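Local coordinates for hydrolase, putative (PDB 2B30), which is a putative HAD-superfamily hydrolase of subfamily IIB, seen with bound calcium, and may act as a magnesium-binding phosphatase, at residues 114-119 with 218-223; 136-141 with 177-182; 130-135 with 184-189; 71-76 with 140-145. One frame throughout, in Å; residues are numbered along the deposited sequence.

Interaction 1: residues 114-119 with 218-223; sequences TIETDV and VTKLGH
The paired linkers between the core and the inserted cap of a HAD-type hydrolase run beside each other here. Residues 114-119 lead from core strand 109-112 into cap helix 117-129, with Glu116 at its N-cap position; residues 218-223 leave cap strand 216-220 through a type II turn from Lys220 to His223. No direct hydrogen bond joins the segments, and Lys220 makes the largest contribution. With CG anti to the backbone N (chi1 -170°) and the chain extended beyond, it runs past the Thr114 carbonyl, CD lying 3.5 Å from Thr114 O. Glu116, bent at chi2 (89°), crosses this lysine at about a right angle. Its OE2 thus meets the aliphatic shaft, 3.3 Å from Lys220 CE, whereas Lys220 NZ is 4.4 Å from Glu116 OE2, too far for a salt bridge; the ammonium group pairs with Glu113 instead. Two waters bridge the segments: one donates to Glu116 OE1 at 2.8 Å and accepts from Leu221 N at 2.7 Å, while another accepts from Thr114 N and, weakly, from Lys220 NZ. Entry and exit linkers lying side by side are typical of the cap-core junction in HAD hydrolases with an inserted C2 cap.

Interaction 2: residues 136-141 with 177-182; sequences TIFHRG and RTMNKL
A classic beta bulge interrupts the antiparallel pairing of residues 136-141 with 177-182 in the cap sheet, where Asn180 and Lys181 together face His139. His139 N donates to Lys181 O at 2.8 Å, nearly along the C=O axis. Its carbonyl serves both bulge residues: Asn180 N reaches His139 O at 2.9 Å, and Lys181 N adds a weak bond. Beyond the bulge, Asn180 OD1 receives Gly141 N at 2.9 Å, the donor standing above the amide carbonyl plane, and a weaker bond from Arg140 NH1; Asp112 holds both Asn180 ND2 and Arg140 NH1 from outside. On the face carrying His139 and Lys181 the two side chains lie side by side, and the lysine, bent at chi3 (80°) and again at chi4, lays CE over the imidazole in a CH-pi contact 4.0 Å from the His139 ring centroid. Its NZ is held by a salt bridge to Glu217. On the face of Phe138 and Leu182 the contact is apolar, Leu182 CD2 meeting Phe138 CD1 obliquely. Met179 CE touches Phe138 CB at 3.8 Å. With helix 117-129 packed on the Phe138 and Leu182 face, the pair belongs to the open-faced alpha/beta sandwich of a C2-type HAD cap.

Interaction 3: residues 130-135 with 184-189; sequences KNLVNQ and IVLDPS
The backbones approach closest where Gln135 passes Val185, their CA atoms 5.6 Å apart, and Val185 N donates to Gln135 O at 2.9 Å, nearly along the C=O axis. The side chain of the same glutamine completes the grip. Its CG occupies the crowded position between the backbone N and the carbonyl carbon (chi1 49°), and the extended chain then carries the amide to the Val185 carbonyl, where Gln135 NE2 reaches Val185 O at 2.9 Å. This second bond is fairly straight (163° at the hydrogen) and lies close to the amide plane, so it fixes the rotation of the amide group. Both main-chain polar groups of Val185 are therefore held by one residue. Beside these two hydrogen bonds, Leu132 provides the apolar part: its CD2 branch sits 4.2 Å from Ile184 CG2 and 4.1 Å from Leu186 CD1, crossing each side chain at about a right angle. Val194 of helix 191-201 and Leu127 of helix 117-129 pack against Leu132 as well, placing it between the two cap helices. The contact thus belongs to a helix end closed by a Schellman motif, with Asn131 as its C-prime residue: the turn that follows, with Gln135 N bonded to Leu132 O at 3.2 Å, joins helix 117-129 to strand 136-140 and is bonded to Val185, just beyond strand 181-184 of the alpha/beta cap.

Interaction 4: residues 71-76 with 140-145; sequences SKVGIL and RGESNY
Hydrogen bonding centres on one carboxylate. Glu142, in the type II' turn from Arg140 to Ser143 at the tip of a cap hairpin, reaches across to the N terminus of core helix 72-79, where Val73 N donates to Glu142 OE1 at 3.0 Å. The bond is almost straight at the hydrogen (176°), yet the donor meets OE1 from above the carboxylate plane. Within the helix segment Ser71 is the N-cap, its OG accepting from Gly74 N at 3.0 Å, so a serine hydroxyl and a glutamate from the other domain both serve the first turn. Van der Waals contact supports this placement: the bend at chi2 (-61°) brings Glu142 OE2 to 3.4 Å from Lys72 CB, while Glu142 CB rests 3.8 Å from Val73 CG1. Electrostatics are looser. Lys72 NZ stays 4.6 Å from Glu142 OE2, beyond a salt bridge, and the strongest partner of OE2 is the hydroxyl of Tyr103. The Ser71 side chain is about 10 Å from that of the calcium ligand Asp35. The positive end of a helix dipole, with a lysine nearby, would be expected to favour the ionised carboxylate at this cap-core bridge.

How the interactions relate
Following the chain from the N terminus, interaction 4 opens first, at the start of core helix 72-79, and closes at the cap hairpin. Before it closes, the chain has entered the cap at residues 114-119 and passed 130-135, so interaction 4 crosses both interaction 1 and interaction 3. The other three are concentric: 136-141 with 177-182 lies within the span of 130-135 with 184-189, which in turn lies within that of 114-119 with 218-223. Interactions 2 and 4 share Arg140 and Gly141. Interactions 2 and 3 thus organise the cap internally, whereas interaction 1 at the linkers and interaction 4 at the hairpin tip relate it to the core at separate places.

Interaction 1: residues 114-119 with 218-223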
# COMPACT_ATOMS: atom_id res chain seq x y z
N THR A 114 -14.85 8.48 -4.21
CA THR A 114 -16.03 7.65 -4.42
C THR A 114 -15.77 6.60 -5.49
O THR A 114 -14.95 6.79 -6.39
CB THR A 114 -17.22 8.48 -4.88
OG1 THR A 114 -16.88 9.16 -6.09
CG2 THR A 114 -17.62 9.47 -3.80
N ILE A 115 -16.51 5.50 -5.40
CA ILE A 115 -16.38 4.42 -6.36
C ILE A 115 -16.62 4.96 -7.76
O ILE A 115 -17.42 5.86 -7.95
CB ILE A 115 -17.36 3.27 -6.05
CG1 ILE A 115 -17.03 2.63 -4.69
CG2 ILE A 115 -17.30 2.20 -7.13
CD1 ILE A 115 -18.20 1.97 -4.02
N GLU A 116 -15.87 4.45 -8.72
CA GLU A 116 -16.04 4.83 -10.12
C GLU A 116 -17.46 4.48 -10.56
O GLU A 116 -17.97 3.41 -10.22
CB GLU A 116 -15.02 4.09 -11.00
CG GLU A 116 -13.56 4.53 -10.81
CD GLU A 116 -12.80 3.75 -9.73
OE1 GLU A 116 -13.43 3.02 -8.92
OE2 GLU A 116 -11.56 3.87 -9.70
N THR A 117 -18.08 5.37 -11.32
CA THR A 117 -19.51 5.23 -11.65
C THR A 117 -19.83 4.02 -12.55
O THR A 117 -20.92 3.46 -12.47
CB THR A 117 -20.05 6.50 -12.33
OG1 THR A 117 -19.55 6.57 -13.66
CG2 THR A 117 -19.65 7.77 -11.58
N ASP A 118 -18.90 3.60 -13.40
CA ASP A 118 -19.11 2.40 -14.22
C ASP A 118 -19.03 1.15 -13.33
O ASP A 118 -19.86 0.25 -13.45
CB ASP A 118 -18.12 2.33 -15.40
CG ASP A 118 -16.65 2.31 -14.98
OD1 ASP A 118 -16.13 3.35 -14.52
OD2 ASP A 118 -15.99 1.25 -15.12
N VAL A 119 -18.07 1.12 -12.41
CA VAL A 119 -17.96 0.01 -11.45
C VAL A 119 -19.13 0.01 -10.47
O VAL A 119 -19.64 -1.05 -10.12
CB VAL A 119 -16.62 0.05 -10.64
CG1 VAL A 119 -16.53 -1.16 -9.70
CG2 VAL A 119 -15.42 0.07 -11.57
N VAL A 218 -17.16 -2.39 1.32
CA VAL A 218 -16.76 -2.19 -0.09
C VAL A 218 -16.38 -0.73 -0.35
O VAL A 218 -17.20 0.15 -0.23
CB VAL A 218 -17.92 -2.55 -1.02
CG1 VAL A 218 -17.53 -2.37 -2.47
CG2 VAL A 218 -18.36 -3.97 -0.76
N THR A 219 -15.12 -0.50 -0.71
CA THR A 219 -14.62 0.85 -1.05
C THR A 219 -13.92 0.86 -2.40
O THR A 219 -13.71 -0.20 -3.00
CB THR A 219 -13.65 1.39 0.02
OG1 THR A 219 -12.72 0.36 0.39
CG2 THR A 219 -14.42 1.83 1.26
N LYS A 220 -13.58 2.05 -2.87
CA LYS A 220 -12.85 2.22 -4.14
C LYS A 220 -11.52 1.45 -4.13
O LYS A 220 -10.89 1.30 -3.09
CB LYS A 220 -12.58 3.71 -4.37
CG LYS A 220 -12.04 4.08 -5.77
CD LYS A 220 -11.72 5.57 -5.85
CE LYS A 220 -11.62 6.07 -7.28
NZ LYS A 220 -11.57 7.56 -7.30
N LEU A 221 -11.11 0.97 -5.31
CA LEU A 221 -9.88 0.19 -5.45
C LEU A 221 -8.66 1.07 -5.23
O LEU A 221 -8.67 2.24 -5.59
CB LEU A 221 -9.79 -0.41 -6.86
CG LEU A 221 -8.61 -1.34 -7.15
CD1 LEU A 221 -8.75 -2.65 -6.40
CD2 LEU A 221 -8.46 -1.61 -8.64
N GLY A 222 -7.61 0.50 -4.66
CA GLY A 222 -6.35 1.21 -4.47
C GLY A 222 -6.27 2.10 -3.24
O GLY A 222 -5.27 2.81 -3.05
N HIS A 223 -7.30 2.04 -2.39
CA HIS A 223 -7.34 2.83 -1.15
C HIS A 223 -7.44 1.95 0.08
O HIS A 223 -8.16 0.95 0.10
CB HIS A 223 -8.52 3.81 -1.16
CG HIS A 223 -8.40 4.87 -2.21
ND1 HIS A 223 -7.59 5.97 -2.07
CD2 HIS A 223 -8.97 4.98 -3.44
CE1 HIS A 223 -7.66 6.71 -3.16
NE2 HIS A 223 -8.49 6.13 -4.00
O HOH W 1 -13.15 10.00 -6.07
O HOH W 2 -13.13 0.92 -7.16

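Interaction 2: residues 136-141 with 177-182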
# COMPACT_ATOMS: atom_id res chain seq x y z
N THR A 136 -27.86 -3.86 2.70
CA THR A 136 -26.66 -3.10 2.35
C THR A 136 -26.78 -1.64 2.81
O THR A 136 -27.74 -0.96 2.47
CB THR A 136 -26.44 -3.13 0.82
OG1 THR A 136 -26.17 -4.48 0.42
CG2 THR A 136 -25.27 -2.23 0.39
N ILE A 137 -25.79 -1.16 3.57
CA ILE A 137 -25.79 0.23 4.03
C ILE A 137 -24.96 1.10 3.09
O ILE A 137 -23.77 0.88 2.91
CB ILE A 137 -25.24 0.36 5.47
CG1 ILE A 137 -26.00 -0.58 6.40
CG2 ILE A 137 -25.39 1.80 5.96
CD1 ILE A 137 -25.36 -0.78 7.74
N PHE A 138 -25.62 2.09 2.49
CA PHE A 138 -25.01 2.91 1.45
C PHE A 138 -24.45 4.19 2.05
O PHE A 138 -25.20 4.96 2.64
CB PHE A 138 -26.05 3.26 0.40
CG PHE A 138 -26.56 2.06 -0.35
CD1 PHE A 138 -26.09 1.77 -1.62
CD2 PHE A 138 -27.51 1.22 0.22
CE1 PHE A 138 -26.55 0.68 -2.31
CE2 PHE A 138 -27.98 0.13 -0.47
CZ PHE A 138 -27.50 -0.15 -1.74
N HIS A 139 -23.14 4.40 1.90
CA HIS A 139 -22.46 5.52 2.55
C HIS A 139 -22.01 6.57 1.54
O HIS A 139 -21.36 6.23 0.55
CB HIS A 139 -21.23 5.02 3.31
CG HIS A 139 -21.54 4.22 4.54
ND1 HIS A 139 -21.69 4.79 5.78
CD2 HIS A 139 -21.70 2.89 4.72
CE1 HIS A 139 -21.93 3.85 6.68
NE2 HIS A 139 -21.94 2.68 6.06
N ARG A 140 -22.35 7.83 1.79
CA ARG A 140 -21.79 8.96 1.03
C ARG A 140 -21.48 10.10 2.00
O ARG A 140 -22.39 10.64 2.63
CB ARG A 140 -22.74 9.46 -0.05
CG ARG A 140 -22.18 10.58 -0.93
CD ARG A 140 -21.14 10.07 -1.94
NE ARG A 140 -20.57 11.16 -2.74
CZ ARG A 140 -19.66 12.03 -2.28
NH1 ARG A 140 -19.18 11.94 -1.05
NH2 ARG A 140 -19.22 13.00 -3.07
N GLY A 141 -20.20 10.44 2.10
CA GLY A 141 -19.75 11.49 3.00
C GLY A 141 -20.01 11.16 4.46
O GLY A 141 -19.51 10.15 4.98
N ARG A 177 -25.66 7.69 -8.29
CA ARG A 177 -24.63 7.31 -9.26
C ARG A 177 -23.36 6.74 -8.62
O ARG A 177 -22.59 6.07 -9.32
CB ARG A 177 -24.25 8.50 -10.16
CG ARG A 177 -25.25 8.75 -11.29
N THR A 178 -23.14 7.02 -7.33
CA THR A 178 -21.95 6.53 -6.60
C THR A 178 -22.05 6.60 -5.05
O THR A 178 -22.95 7.23 -4.51
CB THR A 178 -20.65 7.27 -7.07
OG1 THR A 178 -19.50 6.54 -6.63
CG2 THR A 178 -20.59 8.67 -6.52
N MET A 179 -21.12 5.92 -4.37
CA MET A 179 -21.00 5.95 -2.90
C MET A 179 -19.54 5.87 -2.52
O MET A 179 -18.72 5.39 -3.31
CB MET A 179 -21.71 4.75 -2.26
CG MET A 179 -23.21 4.76 -2.37
SD MET A 179 -23.98 5.99 -1.33
CE MET A 179 -25.57 6.09 -2.14
N ASN A 180 -19.20 6.32 -1.31
CA ASN A 180 -17.86 6.11 -0.76
C ASN A 180 -17.69 4.67 -0.28
O ASN A 180 -16.59 4.10 -0.37
CB ASN A 180 -17.59 7.05 0.40
CG ASN A 180 -17.55 8.51 -0.02
OD1 ASN A 180 -18.54 9.22 0.12
ND2 ASN A 180 -16.40 8.97 -0.50
N LYS A 181 -18.77 4.10 0.25
CA LYS A 181 -18.72 2.75 0.79
C LYS A 181 -20.08 2.06 0.82
O LYS A 181 -21.09 2.69 1.15
CB LYS A 181 -18.15 2.79 2.21
CG LYS A 181 -18.12 1.44 2.92
CD LYS A 181 -17.33 1.53 4.20
CE LYS A 181 -18.13 2.14 5.34
NZ LYS A 181 -18.53 1.12 6.31
N LEU A 182 -20.09 0.77 0.50
CA LEU A 182 -21.23 -0.09 0.78
C LEU A 182 -20.80 -1.11 1.84
O LEU A 182 -19.85 -1.87 1.62
CB LEU A 182 -21.72 -0.84 -0.47
CG LEU A 182 -22.01 -0.06 -1.75
CD1 LEU A 182 -22.75 -0.96 -2.72
CD2 LEU A 182 -22.83 1.17 -1.49

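Interaction 3: residues 130-135 with 184-189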
# COMPACT_ATOMS: atom_id res chain seq x y z
N LYS A 130 -28.19 -10.65 -6.94
CA LYS A 130 -28.01 -11.51 -5.77
C LYS A 130 -28.93 -11.14 -4.59
O LYS A 130 -28.71 -11.60 -3.48
CB LYS A 130 -26.55 -11.45 -5.31
CG LYS A 130 -25.55 -11.94 -6.34
CD LYS A 130 -25.40 -13.46 -6.31
CE LYS A 130 -24.33 -13.95 -7.29
NZ LYS A 130 -24.15 -15.43 -7.21
N ASN A 131 -29.95 -10.31 -4.82
CA ASN A 131 -30.81 -9.80 -3.75
C ASN A 131 -30.08 -9.51 -2.42
O ASN A 131 -30.44 -10.01 -1.35
CB ASN A 131 -32.04 -10.71 -3.55
CG ASN A 131 -33.20 -10.35 -4.47
OD1 ASN A 131 -33.15 -10.55 -5.68
ND2 ASN A 131 -34.26 -9.81 -3.89
N LEU A 132 -29.03 -8.70 -2.52
CA LEU A 132 -28.27 -8.24 -1.36
C LEU A 132 -28.50 -6.76 -1.04
O LEU A 132 -28.08 -6.28 0.01
CB LEU A 132 -26.78 -8.50 -1.60
CG LEU A 132 -26.35 -9.95 -1.31
CD1 LEU A 132 -24.98 -10.26 -1.90
CD2 LEU A 132 -26.38 -10.24 0.21
N VAL A 133 -29.19 -6.05 -1.94
CA VAL A 133 -29.50 -4.64 -1.75
C VAL A 133 -30.29 -4.33 -0.45
O VAL A 133 -30.05 -3.29 0.18
CB VAL A 133 -30.27 -4.07 -2.96
CG1 VAL A 133 -30.73 -2.63 -2.71
CG2 VAL A 133 -29.40 -4.13 -4.21
N ASN A 134 -31.21 -5.20 -0.05
CA ASN A 134 -32.03 -4.96 1.16
C ASN A 134 -31.31 -5.30 2.48
O ASN A 134 -31.94 -5.34 3.54
CB ASN A 134 -33.40 -5.67 1.09
CG ASN A 134 -34.25 -5.23 -0.13
OD1 ASN A 134 -34.26 -4.07 -0.54
ND2 ASN A 134 -34.98 -6.20 -0.71
N GLN A 135 -29.99 -5.51 2.43
CA GLN A 135 -29.18 -5.66 3.65
C GLN A 135 -27.85 -4.90 3.54
O GLN A 135 -26.87 -5.23 4.22
CB GLN A 135 -28.94 -7.14 3.95
CG GLN A 135 -28.46 -7.93 2.76
CD GLN A 135 -28.58 -9.41 2.96
OE1 GLN A 135 -29.52 -10.04 2.47
NE2 GLN A 135 -27.64 -9.99 3.70
N ILE A 184 -22.09 -4.29 3.30
CA ILE A 184 -23.09 -5.34 3.17
C ILE A 184 -23.15 -6.13 4.48
O ILE A 184 -22.20 -6.83 4.84
CB ILE A 184 -22.78 -6.28 1.98
CG1 ILE A 184 -22.59 -5.47 0.69
CG2 ILE A 184 -23.90 -7.29 1.77
CD1 ILE A 184 -22.26 -6.32 -0.53
N VAL A 185 -24.26 -5.99 5.20
CA VAL A 185 -24.47 -6.74 6.44
C VAL A 185 -24.82 -8.18 6.08
O VAL A 185 -25.73 -8.44 5.31
CB VAL A 185 -25.58 -6.10 7.30
CG1 VAL A 185 -25.93 -6.98 8.47
CG2 VAL A 185 -25.13 -4.72 7.79
N LEU A 186 -24.05 -9.11 6.65
CA LEU A 186 -24.11 -10.50 6.24
C LEU A 186 -24.45 -11.43 7.40
O LEU A 186 -24.08 -11.18 8.56
CB LEU A 186 -22.79 -10.92 5.58
CG LEU A 186 -22.77 -11.14 4.05
CD1 LEU A 186 -23.75 -10.26 3.29
CD2 LEU A 186 -21.36 -10.96 3.49
N ASP A 187 -25.18 -12.48 7.07
CA ASP A 187 -25.59 -13.50 8.01
C ASP A 187 -24.39 -14.43 8.19
O ASP A 187 -23.90 -14.98 7.20
CB ASP A 187 -26.78 -14.26 7.40
CG ASP A 187 -27.51 -15.12 8.41
OD1 ASP A 187 -26.85 -15.67 9.31
OD2 ASP A 187 -28.74 -15.27 8.26
N PRO A 188 -23.92 -14.61 9.44
CA PRO A 188 -22.68 -15.38 9.66
C PRO A 188 -22.64 -16.75 8.97
O PRO A 188 -21.58 -17.36 8.88
CB PRO A 188 -22.62 -15.53 11.18
CG PRO A 188 -23.97 -15.13 11.68
CD PRO A 188 -24.48 -14.13 10.71
N SER A 189 -23.79 -17.24 8.49
CA SER A 189 -23.83 -18.38 7.58
C SER A 189 -23.07 -18.05 6.31
O SER A 189 -22.02 -18.61 6.03
CB SER A 189 -25.27 -18.73 7.19
OG SER A 189 -26.06 -19.07 8.31

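Interaction 4: residues 71-76 with 140-145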
# COMPACT_ATOMS: atom_id res chain seq x y z
N SER A 71 -17.49 6.56 9.33
CA SER A 71 -17.50 7.96 8.92
C SER A 71 -17.13 8.78 10.13
O SER A 71 -17.11 8.25 11.24
CB SER A 71 -18.89 8.34 8.43
OG SER A 71 -19.83 8.31 9.49
N LYS A 72 -16.85 10.08 9.94
CA LYS A 72 -16.51 10.98 11.06
C LYS A 72 -17.67 11.05 12.05
O LYS A 72 -17.50 10.76 13.22
CB LYS A 72 -16.14 12.40 10.59
CG LYS A 72 -15.79 13.37 11.74
CD LYS A 72 -15.07 14.65 11.26
CE LYS A 72 -16.01 15.63 10.55
NZ LYS A 72 -17.23 15.95 11.36
N VAL A 73 -18.85 11.43 11.54
CA VAL A 73 -20.05 11.57 12.37
C VAL A 73 -20.41 10.25 13.05
O VAL A 73 -20.95 10.24 14.15
CB VAL A 73 -21.28 12.08 11.57
CG1 VAL A 73 -21.03 13.47 11.01
CG2 VAL A 73 -21.66 11.13 10.44
N GLY A 74 -20.10 9.13 12.40
CA GLY A 74 -20.30 7.82 13.01
C GLY A 74 -19.47 7.69 14.27
O GLY A 74 -19.94 7.19 15.29
N ILE A 75 -18.23 8.17 14.19
CA ILE A 75 -17.31 8.14 15.31
C ILE A 75 -17.66 9.15 16.39
O ILE A 75 -17.51 8.86 17.59
CB ILE A 75 -15.84 8.29 14.82
CG1 ILE A 75 -15.18 6.93 14.88
CG2 ILE A 75 -15.04 9.28 15.66
CD1 ILE A 75 -13.82 6.92 14.33
N LEU A 76 -18.12 10.34 15.98
CA LEU A 76 -18.57 11.37 16.91
C LEU A 76 -19.85 10.98 17.66
O LEU A 76 -20.04 11.38 18.80
CB LEU A 76 -18.81 12.69 16.18
CG LEU A 76 -17.64 13.38 15.47
CD1 LEU A 76 -18.02 14.82 15.23
CD2 LEU A 76 -16.34 13.31 16.25
N ARG A 140 -22.35 7.83 1.79
CA ARG A 140 -21.79 8.96 1.03
C ARG A 140 -21.48 10.10 2.00
O ARG A 140 -22.39 10.64 2.63
CB ARG A 140 -22.74 9.46 -0.05
CG ARG A 140 -22.18 10.58 -0.93
CD ARG A 140 -21.14 10.07 -1.94
NE ARG A 140 -20.57 11.16 -2.74
CZ ARG A 140 -19.66 12.03 -2.28
NH1 ARG A 140 -19.18 11.94 -1.05
NH2 ARG A 140 -19.22 13.00 -3.07
N GLY A 141 -20.20 10.44 2.10
CA GLY A 141 -19.75 11.49 3.00
C GLY A 141 -20.01 11.16 4.46
O GLY A 141 -19.51 10.15 4.98
N GLU A 142 -20.79 12.02 5.11
CA GLU A 142 -21.17 11.83 6.51
C GLU A 142 -22.58 11.24 6.66
O GLU A 142 -23.13 11.23 7.76
CB GLU A 142 -21.09 13.17 7.26
CG GLU A 142 -19.73 13.83 7.21
CD GLU A 142 -18.61 12.99 7.84
OE1 GLU A 142 -18.90 12.01 8.57
OE2 GLU A 142 -17.42 13.32 7.61
N SER A 143 -23.17 10.78 5.56
CA SER A 143 -24.50 10.17 5.57
C SER A 143 -24.44 8.71 5.16
O SER A 143 -23.55 8.30 4.41
CB SER A 143 -25.43 10.89 4.60
OG SER A 143 -25.50 12.27 4.87
N ASN A 144 -25.41 7.94 5.65
CA ASN A 144 -25.63 6.58 5.18
C ASN A 144 -27.12 6.27 5.03
O ASN A 144 -27.96 6.86 5.70
CB ASN A 144 -24.89 5.57 6.07
CG ASN A 144 -25.47 5.48 7.47
OD1 ASN A 144 -26.57 4.98 7.66
ND2 ASN A 144 -24.70 5.93 8.45
N TYR A 145 -27.43 5.35 4.12
CA TYR A 145 -28.81 5.12 3.72
C TYR A 145 -29.11 3.64 3.61
O TYR A 145 -28.25 2.86 3.24
CB TYR A 145 -29.08 5.80 2.38
CG TYR A 145 -28.49 7.18 2.25
CD1 TYR A 145 -29.23 8.31 2.59
CD2 TYR A 145 -27.19 7.37 1.80
CE1 TYR A 145 -28.70 9.57 2.48
CE2 TYR A 145 -26.64 8.63 1.70
CZ TYR A 145 -27.41 9.73 2.04
OH TYR A 145 -26.91 11.00 1.95